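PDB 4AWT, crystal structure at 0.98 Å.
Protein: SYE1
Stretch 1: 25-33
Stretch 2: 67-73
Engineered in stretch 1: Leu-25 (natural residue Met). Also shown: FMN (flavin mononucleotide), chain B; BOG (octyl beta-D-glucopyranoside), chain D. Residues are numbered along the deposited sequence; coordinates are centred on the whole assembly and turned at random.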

# COMPACT_ATOMS: atom_id res chain seq x y z
N LEU A 25 3.90 3.54 4.00
CA LEU A 25 5.15 3.25 4.68
C LEU A 25 4.84 2.74 6.07
O LEU A 25 4.64 3.52 7.01
CB LEU A 25 6.06 4.48 4.75
CG LEU A 25 6.47 5.07 3.40
CD1 LEU A 25 6.84 6.54 3.56
CD2 LEU A 25 7.62 4.26 2.77
N THR A 26 4.83 1.44 6.25
CA THR A 26 4.69 0.81 7.57
C THR A 26 5.76 1.33 8.50
O THR A 26 6.95 1.21 8.21
CB THR A 26 4.84 -0.72 7.41
OG1 THR A 26 3.70 -1.27 6.75
CG2 THR A 26 4.99 -1.45 8.72
N ARG A 27 5.33 1.84 9.65
CA ARG A 27 6.23 2.34 10.68
C ARG A 27 6.10 1.56 11.99
O ARG A 27 6.92 1.75 12.91
CB ARG A 27 6.09 3.83 10.92
CG ARG A 27 6.16 4.68 9.66
CD ARG A 27 7.41 4.43 8.80
NE ARG A 27 8.64 4.66 9.58
CZ ARG A 27 9.14 5.86 9.85
NH1 ARG A 27 8.65 6.94 9.30
NH2 ARG A 27 10.20 5.94 10.67
N SER A 28 5.08 0.73 12.12
CA SER A 28 4.92 -0.11 13.30
C SER A 28 5.00 0.71 14.60
O SER A 28 5.71 0.33 15.53
CB SER A 28 5.87 -1.29 13.27
OG SER A 28 5.51 -2.16 12.22
N ARG A 29 4.22 1.78 14.64
CA ARG A 29 4.14 2.69 15.77
C ARG A 29 2.81 2.61 16.48
O ARG A 29 2.55 3.42 17.38
CB ARG A 29 4.42 4.15 15.34
CG ARG A 29 5.76 4.44 14.68
CD ARG A 29 6.88 4.06 15.58
NE ARG A 29 8.14 4.88 15.45
CZ ARG A 29 9.11 4.67 14.58
NH1 ARG A 29 8.96 3.84 13.57
NH2 ARG A 29 10.23 5.37 14.70
N ALA A 30 1.89 1.71 16.11
CA ALA A 30 0.56 1.75 16.66
C ALA A 30 0.59 1.41 18.16
O ALA A 30 1.35 0.61 18.64
CB ALA A 30 -0.34 0.76 15.93
N SER A 31 -0.33 2.08 18.87
CA SER A 31 -0.41 1.90 20.31
C SER A 31 -0.89 0.51 20.68
O SER A 31 -1.73 -0.08 20.01
CB SER A 31 -1.36 2.94 20.91
OG SER A 31 -0.80 4.22 20.75
N GLN A 32 -0.36 0.05 21.81
CA GLN A 32 -0.61 -1.24 22.36
C GLN A 32 -1.29 -1.08 23.74
O GLN A 32 -0.93 -0.19 24.51
CB GLN A 32 0.71 -2.02 22.55
CG GLN A 32 1.47 -2.14 21.20
CD GLN A 32 0.60 -2.81 20.17
OE1 GLN A 32 0.02 -3.89 20.43
NE2 GLN A 32 0.47 -2.25 18.98
N PRO A 33 -2.26 -1.89 24.12
CA PRO A 33 -2.76 -2.96 23.29
C PRO A 33 -3.71 -2.31 22.29
O PRO A 33 -4.16 -1.16 22.44
CB PRO A 33 -3.52 -3.83 24.32
CG PRO A 33 -3.99 -2.84 25.34
CD PRO A 33 -2.94 -1.80 25.45
N GLY A 67 0.59 -8.70 9.31
CA GLY A 67 1.85 -9.34 9.03
C GLY A 67 3.02 -9.01 9.92
O GLY A 67 3.98 -9.77 9.95
N TYR A 68 2.95 -7.85 10.58
CA TYR A 68 4.08 -7.26 11.26
C TYR A 68 3.63 -6.71 12.58
O TYR A 68 2.52 -6.19 12.70
CB TYR A 68 4.72 -6.14 10.40
CG TYR A 68 5.11 -6.63 9.03
CD1 TYR A 68 4.16 -6.64 8.00
CD2 TYR A 68 6.38 -7.09 8.75
CE1 TYR A 68 4.46 -7.13 6.75
CE2 TYR A 68 6.70 -7.56 7.48
CZ TYR A 68 5.73 -7.60 6.49
OH TYR A 68 5.97 -8.06 5.23
N ALA A 69 4.53 -6.75 13.58
CA ALA A 69 4.16 -6.24 14.88
C ALA A 69 3.79 -4.75 14.79
O ALA A 69 4.40 -3.96 14.08
CB ALA A 69 5.32 -6.39 15.85
N TRP A 70 2.79 -4.39 15.58
CA TRP A 70 2.49 -2.99 15.92
C TRP A 70 1.99 -2.18 14.73
O TRP A 70 2.07 -0.95 14.76
CB TRP A 70 3.65 -2.26 16.62
CG TRP A 70 4.35 -3.10 17.66
CD1 TRP A 70 3.76 -3.76 18.72
CD2 TRP A 70 5.74 -3.36 17.71
NE1 TRP A 70 4.73 -4.40 19.43
CE2 TRP A 70 5.96 -4.19 18.83
CE3 TRP A 70 6.82 -2.99 16.91
CZ2 TRP A 70 7.23 -4.63 19.15
CZ3 TRP A 70 8.07 -3.42 17.23
CH2 TRP A 70 8.28 -4.24 18.34
N THR A 71 1.46 -2.82 13.69
CA THR A 71 0.83 -2.07 12.62
C THR A 71 -0.58 -1.71 13.01
O THR A 71 -1.28 -2.46 13.73
CB THR A 71 0.89 -2.82 11.28
OG1 THR A 71 0.14 -4.06 11.36
CG2 THR A 71 2.30 -3.19 10.92
N PRO A 72 -1.08 -0.54 12.60
CA PRO A 72 -2.40 -0.10 13.01
C PRO A 72 -3.48 -0.83 12.27
O PRO A 72 -3.39 -1.02 11.06
CB PRO A 72 -2.41 1.39 12.59
CG PRO A 72 -1.47 1.42 11.39
CD PRO A 72 -0.36 0.45 11.78
N GLY A 73 -4.56 -1.22 12.96
CA GLY A 73 -5.70 -1.79 12.31
C GLY A 73 -6.74 -0.78 11.93
O GLY A 73 -6.68 0.40 12.28
N1 FMN B . 4.35 -0.47 0.59
C2 FMN B . 3.06 -0.70 0.79
O2 FMN B . 2.26 -0.86 -0.17
N3 FMN B . 2.55 -0.76 2.07
C4 FMN B . 3.33 -0.59 3.21
O4 FMN B . 2.77 -0.56 4.33
C4A FMN B . 4.70 -0.47 2.99
N5 FMN B . 5.58 -0.39 4.07
C5A FMN B . 6.87 0.16 3.82
C6 FMN B . 7.68 0.50 4.87
C7 FMN B . 8.95 1.08 4.67
C7M FMN B . 9.73 1.55 5.88
C8 FMN B . 9.40 1.24 3.39
C8M FMN B . 10.74 1.87 3.09
C9 FMN B . 8.58 0.87 2.30
C9A FMN B . 7.31 0.34 2.50
N10 FMN B . 6.46 0.03 1.41
C10 FMN B . 5.15 -0.31 1.66
C1' FMN B . 6.93 0.29 0.05
C2' FMN B . 6.90 1.78 -0.34
O2' FMN B . 5.57 2.24 -0.46
C3' FMN B . 7.57 2.05 -1.67
O3' FMN B . 6.86 1.46 -2.75
C4' FMN B . 9.05 1.62 -1.75
O4' FMN B . 9.77 2.00 -0.59
C5' FMN B . 9.72 2.09 -3.02
O5' FMN B . 9.76 3.52 -3.10
P FMN B . 11.11 4.31 -2.69
O1P FMN B . 11.28 4.12 -1.20
O2P FMN B . 12.24 3.70 -3.47
O3P FMN B . 10.80 5.74 -3.06
C1 BOG D . 8.76 -4.73 5.16
O1 BOG D . 10.06 -4.49 5.62
C2 BOG D . 7.76 -3.77 5.73
O2 BOG D . 7.63 -3.94 7.13
C3 BOG D . 6.36 -3.96 5.14
O3 BOG D . 5.52 -2.91 5.53
C4 BOG D . 6.48 -3.88 3.61
O4 BOG D . 5.23 -4.13 3.06
C5 BOG D . 7.53 -4.83 3.07
O5 BOG D . 8.75 -4.49 3.71
C6 BOG D . 7.68 -4.72 1.57
O6 BOG D . 8.62 -5.71 1.20
C1' BOG D . 10.91 -5.61 5.60
C2' BOG D . 12.27 -5.40 6.26
C3' BOG D . 12.96 -4.13 5.87
C4' BOG D . 14.45 -3.94 6.12
C5' BOG D . 14.61 -2.71 7.02
C6' BOG D . 15.10 -3.13 8.41
C7' BOG D . 15.23 -1.89 9.32
C8' BOG D . 16.21 -2.28 10.42

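Neither stretch forms a regular helix or strand, so the contact rests on two loops whose backbones come close at a few points: the CA atoms of Ser-28 and Thr-71 lie 4.6 Å apart, those of Ala-30 and Pro-72 5.1 Å. The second loop bends through a type II beta turn from Tyr-68 to Thr-71, and the carbonyls of Ala-69 and Trp-70 both serve as acceptors for the first.

The carbonyl of Trp-70 is the busier of the two. Ala-30 N donates a hydrogen bond to Trp-70 O at 3.0 Å, with an N-H...O angle of 151°, and Ser-28 CA approaches the same Trp-70 O at 3.3 Å in a CA-H...O contact. Ser-28 has positive phi and psi (52/50), as does Trp-70 (68/22), the third residue of the turn. Such a conformation is uncommon for residues with a CB, and here it occurs on both sides of the contact.

The CA-to-CB bond of Ser-28 points sideways, yet chi1 in the m well (-67°) brings its hydroxyl to the other loop. Ser-28 OG donates to Ala-69 O at 2.8 Å, pairing a short polar side chain with a main-chain acceptor in a buried setting. The methyl Thr-71 CG2 lies 3.6 Å from Ser-28 OG and 3.9 Å from Thr-26 CG2. Thr-71, with chi1 at 63° (p), can thus offer a methyl to the first loop although its CA-to-CB bond points away; its hydroxyl is bonded elsewhere in the structure.

Thr-26 divides its two branches in a similar way. With chi1 at -71° (m), its methyl meets Thr-71 while Thr-26 OG1 donates to FMN O4 at 2.7 Å, so a single beta-branched residue serves both packing and cofactor binding.

Ala-30 points toward the second loop, and its methyl fits closely against Pro-72, with Ala-30 CB 3.7 Å from Pro-72 N and 4.0 Å from Pro-72 CB. This small apolar contact sits beside the backbone hydrogen bond.

Trp-70 has the largest area covered by the opposite stretch. Its m rotamer (chi1 -42°) and chi2 of -53° place CE3 4.1 Å from Ser-28 CB, while Gln-32 lies at the ring edge, with Gln-32 CD 3.6 Å from Trp-70 CD1. All three chi angles of Gln-32 are near -55°, folding the chain back so that Gln-32 NE2 donates to Ala-30 O at 3.0 Å. The curled amide thereby satisfies a backbone carbonyl of its own loop while packing against the indole.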